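Local coordinates for protein alpha-galactosidase (Thermus thermophilus, PDB 6LCJ) that probably hydrolyses alpha-galactosides as a glycoside hydrolase, an alpha-galactosidase that assembles into a hexamer, at residues E[345-350]-E[394-399]; E[425-430]-E[464-469]. All coordinates share one frame; numbering follows the deposited sequence.

Interaction 1: residues E[345-350]-E[394-399]; sequences ASLGLA and MENVHV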
ATOM      1  N   ALA E 345      -3.822 -28.838  29.838  1.00 27.86           N
ATOM      2  CA  ALA E 345      -2.519 -29.057  30.465  1.00 31.69           C
ATOM      3  C   ALA E 345      -2.557 -28.914  31.991  1.00 33.97           C
ATOM      4  O   ALA E 345      -1.576 -29.275  32.653  1.00 26.58           O
ATOM      5  CB  ALA E 345      -1.483 -28.095  29.864  1.00 26.74           C
ATOM      6  N   SER E 346      -3.655 -28.393  32.556  1.00 32.85           N
ATOM      7  CA  SER E 346      -3.815 -28.244  33.996  1.00 26.46           C
ATOM      8  C   SER E 346      -4.377 -29.486  34.653  1.00 27.33           C
ATOM      9  O   SER E 346      -4.318 -29.594  35.879  1.00 29.59           O
ATOM     10  CB  SER E 346      -4.746 -27.069  34.325  1.00 26.34           C
ATOM     11  OG  SER E 346      -4.136 -25.812  34.047  1.00 29.32           O
ATOM     12  N   LEU E 347      -4.926 -30.411  33.873  1.00 29.47           N
ATOM     13  CA  LEU E 347      -5.627 -31.553  34.442  1.00 28.82           C
ATOM     14  C   LEU E 347      -4.667 -32.435  35.236  1.00 34.25           C
ATOM     15  O   LEU E 347      -3.518 -32.655  34.836  1.00 29.68           O
ATOM     16  CB  LEU E 347      -6.296 -32.354  33.332  1.00 26.58           C
ATOM     17  CG  LEU E 347      -7.383 -31.634  32.530  1.00 28.09           C
ATOM     18  CD1 LEU E 347      -7.963 -32.529  31.418  1.00 21.27           C
ATOM     19  CD2 LEU E 347      -8.479 -31.146  33.475  1.00 26.27           C
ATOM     20  N   GLY E 348      -5.145 -32.937  36.376  1.00 30.83           N
ATOM     21  CA  GLY E 348      -4.328 -33.709  37.277  1.00 26.60           C
ATOM     22  C   GLY E 348      -3.609 -32.898  38.333  1.00 27.06           C
ATOM     23  O   GLY E 348      -3.201 -33.461  39.347  1.00 33.76           O
ATOM     24  N   LEU E 349      -3.432 -31.599  38.122  1.00 26.96           N
ATOM     25  CA  LEU E 349      -2.808 -30.717  39.099  1.00 24.18           C
ATOM     26  C   LEU E 349      -3.827 -29.838  39.815  1.00 32.16           C
ATOM     27  O   LEU E 349      -3.789 -29.723  41.045  1.00 33.73           O
ATOM     28  CB  LEU E 349      -1.755 -29.840  38.417  1.00 22.82           C
ATOM     29  CG  LEU E 349      -0.627 -30.605  37.728  1.00 29.10           C
ATOM     30  CD1 LEU E 349       0.219 -29.677  36.891  1.00 25.48           C
ATOM     31  CD2 LEU E 349       0.232 -31.376  38.762  1.00 26.36           C
ATOM     32  N   ALA E 350      -4.744 -29.213  39.075  1.00 28.80           N
ATOM     33  CA  ALA E 350      -5.767 -28.384  39.699  1.00 31.41           C
ATOM     34  C   ALA E 350      -6.791 -29.239  40.436  1.00 28.43           C
ATOM     35  O   ALA E 350      -7.138 -30.338  39.999  1.00 25.69           O
ATOM     36  CB  ALA E 350      -6.481 -27.524  38.652  1.00 26.48           C
ATOM     37  N   MET E 394     -15.765 -32.611  34.042  1.00 29.84           N
ATOM     38  CA  MET E 394     -16.149 -32.962  35.405  1.00 29.61           C
ATOM     39  C   MET E 394     -15.639 -34.340  35.788  1.00 31.86           C
ATOM     40  O   MET E 394     -15.636 -34.685  36.971  1.00 33.20           O
ATOM     41  CB  MET E 394     -17.668 -32.905  35.555  1.00 28.93           C
ATOM     42  CG  MET E 394     -18.217 -31.496  35.715  1.00 27.24           C
ATOM     43  SD  MET E 394     -20.003 -31.568  35.665  1.00 38.05           S
ATOM     44  CE  MET E 394     -20.351 -32.433  37.212  1.00 29.95           C
ATOM     45  N   GLU E 395     -15.227 -35.130  34.797  1.00 30.90           N
ATOM     46  CA  GLU E 395     -14.511 -36.371  35.034  1.00 30.54           C
ATOM     47  C   GLU E 395     -13.140 -36.131  35.666  1.00 36.46           C
ATOM     48  O   GLU E 395     -12.626 -36.994  36.388  1.00 35.08           O
ATOM     49  CB  GLU E 395     -14.355 -37.100  33.700  1.00 33.31           C
ATOM     50  CG  GLU E 395     -13.549 -38.377  33.774  1.00 40.05           C
ATOM     51  CD  GLU E 395     -14.306 -39.516  34.445  1.00 49.34           C
ATOM     52  OE1 GLU E 395     -15.554 -39.414  34.617  1.00 46.37           O
ATOM     53  OE2 GLU E 395     -13.641 -40.523  34.797  1.00 51.39           O
ATOM     54  N   ASN E 396     -12.524 -34.980  35.400  1.00 30.96           N
ATOM     55  CA  ASN E 396     -11.105 -34.805  35.656  1.00 28.93           C
ATOM     56  C   ASN E 396     -10.770 -33.770  36.710  1.00 28.61           C
ATOM     57  O   ASN E 396      -9.646 -33.771  37.205  1.00 29.23           O
ATOM     58  CB  ASN E 396     -10.377 -34.421  34.358  1.00 29.01           C
ATOM     59  CG  ASN E 396     -10.691 -35.363  33.219  1.00 30.18           C
ATOM     60  OD1 ASN E 396     -11.726 -35.240  32.570  1.00 32.27           O
ATOM     61  ND2 ASN E 396      -9.797 -36.314  32.968  1.00 30.90           N
ATOM     62  N   VAL E 397     -11.709 -32.887  37.075  1.00 24.11           N
ATOM     63  CA  VAL E 397     -11.414 -31.784  37.971  1.00 25.16           C
ATOM     64  C   VAL E 397     -12.747 -31.195  38.396  1.00 25.87           C
ATOM     65  O   VAL E 397     -13.759 -31.396  37.725  1.00 30.31           O
ATOM     66  CB  VAL E 397     -10.514 -30.737  37.256  1.00 25.45           C
ATOM     67  CG1 VAL E 397     -11.237 -30.132  36.069  1.00 22.19           C
ATOM     68  CG2 VAL E 397     -10.050 -29.645  38.216  1.00 25.07           C
ATOM     69  N   HIS E 398     -12.758 -30.491  39.522  1.00 22.73           N
ATOM     70  CA  HIS E 398     -13.906 -29.673  39.873  1.00 25.80           C
ATOM     71  C   HIS E 398     -14.027 -28.531  38.874  1.00 30.70           C
ATOM     72  O   HIS E 398     -13.140 -27.672  38.784  1.00 22.99           O
ATOM     73  CB  HIS E 398     -13.770 -29.132  41.290  1.00 26.95           C
ATOM     74  CG  HIS E 398     -13.753 -30.205  42.327  1.00 32.31           C
ATOM     75  ND1 HIS E 398     -13.262 -30.005  43.600  1.00 26.56           N
ATOM     76  CD2 HIS E 398     -14.141 -31.503  42.263  1.00 29.09           C
ATOM     77  CE1 HIS E 398     -13.366 -31.134  44.281  1.00 32.54           C
ATOM     78  NE2 HIS E 398     -13.901 -32.054  43.497  1.00 31.37           N
ATOM     79  N   VAL E 399     -15.128 -28.521  38.129  1.00 28.15           N
ATOM     80  CA  VAL E 399     -15.342 -27.536  37.080  1.00 27.26           C
ATOM     81  C   VAL E 399     -16.005 -26.310  37.693  1.00 28.17           C
ATOM     82  O   VAL E 399     -17.123 -26.388  38.218  1.00 25.63           O
ATOM     83  CB  VAL E 399     -16.188 -28.125  35.948  1.00 25.77           C
ATOM     84  CG1 VAL E 399     -16.654 -27.019  35.019  1.00 25.78           C
ATOM     85  CG2 VAL E 399     -15.376 -29.174  35.212  1.00 25.14           C
TER
HETATM   86  O   HOH W   1      -7.529 -31.922  37.537  1.00 27.22           O
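Leu347 and Ala350 meet Asn396 and Val397 in the interior of the protein, where the chain enters two neighbouring parallel strands, 352-354 and 398-400, of the eight-stranded TIM barrel. The contact therefore sits at the N-terminal end of these strands, the opposite end from the one at which TIM-barrel enzymes carry their active sites. Here it is plain structural packing.

Start at Val397 and walk outward. From CB the two methyls part company, one for each residue opposite. Val397 CG1, lodged between the backbone N and the carbonyl carbon (chi1 63°), meets Leu347 CD2 at 3.9 Å, the two side chains crossing at about a right angle. Val397 CG2 goes to Ala350 instead: it lies 3.5 Å from Ala350 O and 4.2 Å from Ala350 CB. The valine thus spans both ends of the bend from Leu347 to Ala350, a tight turn in which Ser346 O takes up the backbone N-H groups of Leu349 and Ala350.

Leu347 touches with a single branch. Leu347 CD2 lies against Val397 and also, at 3.9 Å, against Asn396 CB, while Leu151 packs on both Leu347 and Asn396 from outside the two segments. Asn396 gives only its aliphatic root to this contact; its amide ND2 is spent on Pro152 O and Ala148 O, so the amide N-H groups of this buried side chain find their acceptors outside the two segments.

What the side chains do by packing, the backbones do through one ordered water. It accepts from Gly348 N at 2.8 Å and donates to Ala350 O at 3.0 Å. Its second donated bond runs to Asn396 O, 2.8 Å away.

Interaction 2: residues E[425-430]-E[464-469]; sequences AHFTGF and YRFRVG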
ATOM      1  N   ALA E 425     -24.011 -24.145  38.508  1.00 27.25           N
ATOM      2  CA  ALA E 425     -23.401 -24.459  39.800  1.00 29.06           C
ATOM      3  C   ALA E 425     -23.975 -25.747  40.389  1.00 30.64           C
ATOM      4  O   ALA E 425     -23.236 -26.576  40.930  1.00 34.42           O
ATOM      5  CB  ALA E 425     -23.592 -23.301  40.781  1.00 27.83           C
ATOM      6  N   HIS E 426     -25.290 -25.937  40.298  1.00 31.84           N
ATOM      7  CA  HIS E 426     -25.868 -27.193  40.764  1.00 29.65           C
ATOM      8  C   HIS E 426     -25.317 -28.371  39.971  1.00 28.84           C
ATOM      9  O   HIS E 426     -24.947 -29.394  40.548  1.00 31.87           O
ATOM     10  CB  HIS E 426     -27.388 -27.155  40.664  1.00 29.90           C
ATOM     11  CG  HIS E 426     -28.054 -26.330  41.720  1.00 32.44           C
ATOM     12  ND1 HIS E 426     -27.796 -26.492  43.062  1.00 32.70           N
ATOM     13  CD2 HIS E 426     -28.992 -25.356  41.630  1.00 31.19           C
ATOM     14  CE1 HIS E 426     -28.535 -25.644  43.754  1.00 34.80           C
ATOM     15  NE2 HIS E 426     -29.272 -24.946  42.910  1.00 33.50           N
ATOM     16  N   PHE E 427     -25.225 -28.239  38.649  1.00 26.90           N
ATOM     17  CA  PHE E 427     -24.749 -29.355  37.839  1.00 27.28           C
ATOM     18  C   PHE E 427     -23.295 -29.707  38.159  1.00 29.58           C
ATOM     19  O   PHE E 427     -22.949 -30.878  38.318  1.00 34.06           O
ATOM     20  CB  PHE E 427     -24.917 -29.028  36.361  1.00 28.48           C
ATOM     21  CG  PHE E 427     -24.589 -30.173  35.446  1.00 33.88           C
ATOM     22  CD1 PHE E 427     -25.493 -31.202  35.248  1.00 37.41           C
ATOM     23  CD2 PHE E 427     -23.373 -30.220  34.781  1.00 32.66           C
ATOM     24  CE1 PHE E 427     -25.199 -32.253  34.397  1.00 34.96           C
ATOM     25  CE2 PHE E 427     -23.077 -31.269  33.928  1.00 30.60           C
ATOM     26  CZ  PHE E 427     -23.990 -32.287  33.746  1.00 32.41           C
ATOM     27  N   THR E 428     -22.421 -28.711  38.238  1.00 32.26           N
ATOM     28  CA  THR E 428     -21.025 -28.993  38.545  1.00 28.99           C
ATOM     29  C   THR E 428     -20.806 -29.282  40.022  1.00 29.70           C
ATOM     30  O   THR E 428     -19.796 -29.904  40.371  1.00 29.39           O
ATOM     31  CB  THR E 428     -20.120 -27.813  38.147  1.00 27.03           C
ATOM     32  OG1 THR E 428     -20.512 -26.642  38.871  1.00 27.93           O
ATOM     33  CG2 THR E 428     -20.186 -27.526  36.648  1.00 24.15           C
ATOM     34  N   GLY E 429     -21.711 -28.822  40.891  1.00 25.75           N
ATOM     35  CA  GLY E 429     -21.494 -28.865  42.321  1.00 19.92           C
ATOM     36  C   GLY E 429     -20.535 -27.832  42.872  1.00 27.91           C
ATOM     37  O   GLY E 429     -20.235 -27.877  44.065  1.00 33.03           O
ATOM     38  N   PHE E 430     -20.035 -26.901  42.044  1.00 30.27           N
ATOM     39  CA  PHE E 430     -19.092 -25.867  42.473  1.00 27.57           C
ATOM     40  C   PHE E 430     -19.891 -24.610  42.793  1.00 27.20           C
ATOM     41  O   PHE E 430     -20.316 -23.884  41.892  1.00 32.30           O
ATOM     42  CB  PHE E 430     -18.044 -25.608  41.391  1.00 25.23           C
ATOM     43  CG  PHE E 430     -16.800 -24.931  41.899  1.00 26.56           C
ATOM     44  CD1 PHE E 430     -16.839 -23.628  42.360  1.00 28.51           C
ATOM     45  CD2 PHE E 430     -15.579 -25.602  41.912  1.00 28.09           C
ATOM     46  CE1 PHE E 430     -15.677 -22.995  42.834  1.00 32.24           C
ATOM     47  CE2 PHE E 430     -14.416 -24.983  42.373  1.00 26.93           C
ATOM     48  CZ  PHE E 430     -14.461 -23.679  42.837  1.00 30.47           C
ATOM     49  N   TYR E 464     -27.775 -28.576  25.447  1.00 52.76           N
ATOM     50  CA  TYR E 464     -28.110 -27.292  26.046  1.00 50.49           C
ATOM     51  C   TYR E 464     -29.363 -27.371  26.906  1.00 48.33           C
ATOM     52  O   TYR E 464     -29.933 -26.336  27.266  1.00 48.89           O
ATOM     53  CB  TYR E 464     -28.261 -26.228  24.958  1.00 51.38           C
ATOM     54  CG  TYR E 464     -27.078 -26.253  24.032  1.00 62.85           C
ATOM     55  CD1 TYR E 464     -25.802 -25.936  24.500  1.00 62.90           C
ATOM     56  CD2 TYR E 464     -27.214 -26.649  22.709  1.00 57.93           C
ATOM     57  CE1 TYR E 464     -24.698 -25.982  23.668  1.00 57.02           C
ATOM     58  CE2 TYR E 464     -26.118 -26.693  21.862  1.00 62.30           C
ATOM     59  CZ  TYR E 464     -24.859 -26.365  22.344  1.00 66.23           C
ATOM     60  OH  TYR E 464     -23.762 -26.413  21.501  1.00 59.53           O
ATOM     61  N   ARG E 465     -29.793 -28.575  27.259  1.00 47.99           N
ATOM     62  CA  ARG E 465     -31.002 -28.766  28.042  1.00 48.71           C
ATOM     63  C   ARG E 465     -30.657 -29.562  29.286  1.00 44.70           C
ATOM     64  O   ARG E 465     -30.133 -30.674  29.193  1.00 46.39           O
ATOM     65  CB  ARG E 465     -32.080 -29.472  27.224  1.00 49.54           C
ATOM     66  CG  ARG E 465     -32.182 -28.993  25.776  1.00 57.33           C
ATOM     67  CD  ARG E 465     -33.627 -29.019  25.271  1.00 62.58           C
ATOM     68  NE  ARG E 465     -34.458 -29.987  25.990  1.00 68.08           N
ATOM     69  CZ  ARG E 465     -34.411 -31.307  25.814  1.00 65.06           C
ATOM     70  NH1 ARG E 465     -33.559 -31.831  24.933  1.00 63.86           N
ATOM     71  NH2 ARG E 465     -35.205 -32.102  26.529  1.00 55.93           N
ATOM     72  N   PHE E 466     -30.941 -28.989  30.440  1.00 46.53           N
ATOM     73  CA  PHE E 466     -30.767 -29.679  31.701  1.00 47.15           C
ATOM     74  C   PHE E 466     -32.111 -29.757  32.401  1.00 49.67           C
ATOM     75  O   PHE E 466     -33.036 -28.992  32.111  1.00 48.44           O
ATOM     76  CB  PHE E 466     -29.743 -28.969  32.590  1.00 45.78           C
ATOM     77  CG  PHE E 466     -28.386 -28.848  31.961  1.00 44.91           C
ATOM     78  CD1 PHE E 466     -28.175 -27.992  30.889  1.00 42.78           C
ATOM     79  CD2 PHE E 466     -27.324 -29.592  32.436  1.00 43.67           C
ATOM     80  CE1 PHE E 466     -26.940 -27.893  30.296  1.00 43.31           C
ATOM     81  CE2 PHE E 466     -26.080 -29.483  31.854  1.00 46.97           C
ATOM     82  CZ  PHE E 466     -25.888 -28.637  30.779  1.00 43.35           C
ATOM     83  N   ARG E 467     -32.218 -30.715  33.303  1.00 48.89           N
ATOM     84  CA  ARG E 467     -33.337 -30.788  34.223  1.00 51.23           C
ATOM     85  C   ARG E 467     -32.763 -30.572  35.611  1.00 47.59           C
ATOM     86  O   ARG E 467     -32.026 -31.422  36.119  1.00 46.92           O
ATOM     87  CB  ARG E 467     -34.078 -32.117  34.113  1.00 57.84           C
ATOM     88  CG  ARG E 467     -35.560 -31.980  34.425  1.00 60.56           C
ATOM     89  CD  ARG E 467     -36.396 -33.089  33.800  1.00 71.79           C
ATOM     90  NE  ARG E 467     -36.555 -34.234  34.698  1.00 76.98           N
ATOM     91  CZ  ARG E 467     -37.262 -34.213  35.828  1.00 76.62           C
ATOM     92  NH1 ARG E 467     -37.884 -33.102  36.214  1.00 71.43           N
ATOM     93  NH2 ARG E 467     -37.352 -35.309  36.574  1.00 73.19           N
ATOM     94  N   VAL E 468     -33.076 -29.420  36.198  1.00 53.18           N
ATOM     95  CA  VAL E 468     -32.595 -29.023  37.518  1.00 55.47           C
ATOM     96  C   VAL E 468     -33.755 -29.188  38.485  1.00 58.23           C
ATOM     97  O   VAL E 468     -34.793 -28.528  38.332  1.00 60.98           O
ATOM     98  CB  VAL E 468     -32.066 -27.579  37.525  1.00 56.32           C
ATOM     99  CG1 VAL E 468     -31.428 -27.244  38.868  1.00 53.53           C
ATOM    100  CG2 VAL E 468     -31.068 -27.365  36.393  1.00 51.37           C
ATOM    101  N   GLY E 469     -33.578 -30.064  39.478  1.00 58.96           N
ATOM    102  CA  GLY E 469     -34.700 -30.567  40.250  1.00 57.65           C
ATOM    103  C   GLY E 469     -35.796 -31.033  39.312  1.00 60.77           C
ATOM    104  O   GLY E 469     -35.572 -31.917  38.478  1.00 55.99           O
TER
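The CE2 corner of Phe466 stands almost exactly over the middle of the Phe427 ring, 3.7 Å above its plane, so that all six ring carbons of Phe427 lie at nearly equal distances from this one atom. It is a T-shaped (edge-to-face) stack: the planes stand at 78° and the centroids are 5.0 Å apart. Phe427 offers the face and Phe466 the edge. The closest pair is off-centre, Phe427 CD1 to Phe466 CD2 at 3.7 Å. With CG swung anti to the backbone N (chi1 -174°), the Phe427 ring reaches out from the helix to present that face to the strand.

Beside the rings, CD2 of His426 comes within 4.1 Å of CG1 of Val468, the two side chains crossing at about a right angle. The pairing follows from the backbones: His426 and Phe427 are successive residues of helix 415-428, while Phe466 and Val468 are alternate residues of strand 465-468 and so emerge on the same side. That strand is the middle one of a small antiparallel sheet that follows the TIM barrel, and the helix belongs to the barrel itself, joining strand 398-400 to strand 431-433; the contact seats the C-terminal sheet on the barrel's outer layer. Val458 of the adjoining strand packs on His426, Phe427 and Val468 alike.

A leucine in place of Phe427 would probably leave the edge of Phe466 without its aromatic face and open a gap between helix and sheet.

Just past the stack the helix ends. Gly429 turns off with positive phi, and Thr428 OG1, which also bonds to Leu424 O, accepts from Phe430 N at 3.2 Å and 166°, an ST turn.

Overall arrangement
From the N terminus the chain first builds two antiparallel sheets, then enters the TIM barrel. Segment 345-350 leads into strand 352-354, and 43 residues later interaction 1 closes on 394-399, at the start of strand 398-400. Helix 415-428 follows and carries the first half of interaction 2, which closes 33 residues further on, once strand 431-433, helix 442-453 and strand 458-462 have been passed. The two loops are in series, neither nested nor crossed. Their centres lie about 18 Å apart, yet they touch: Met394 packs against Phe427 and Thr428, and Val399 against Thr428 and Phe430. Together they link the N-terminal end of the barrel strands, an outer helix and the C-terminal sheet within one subunit.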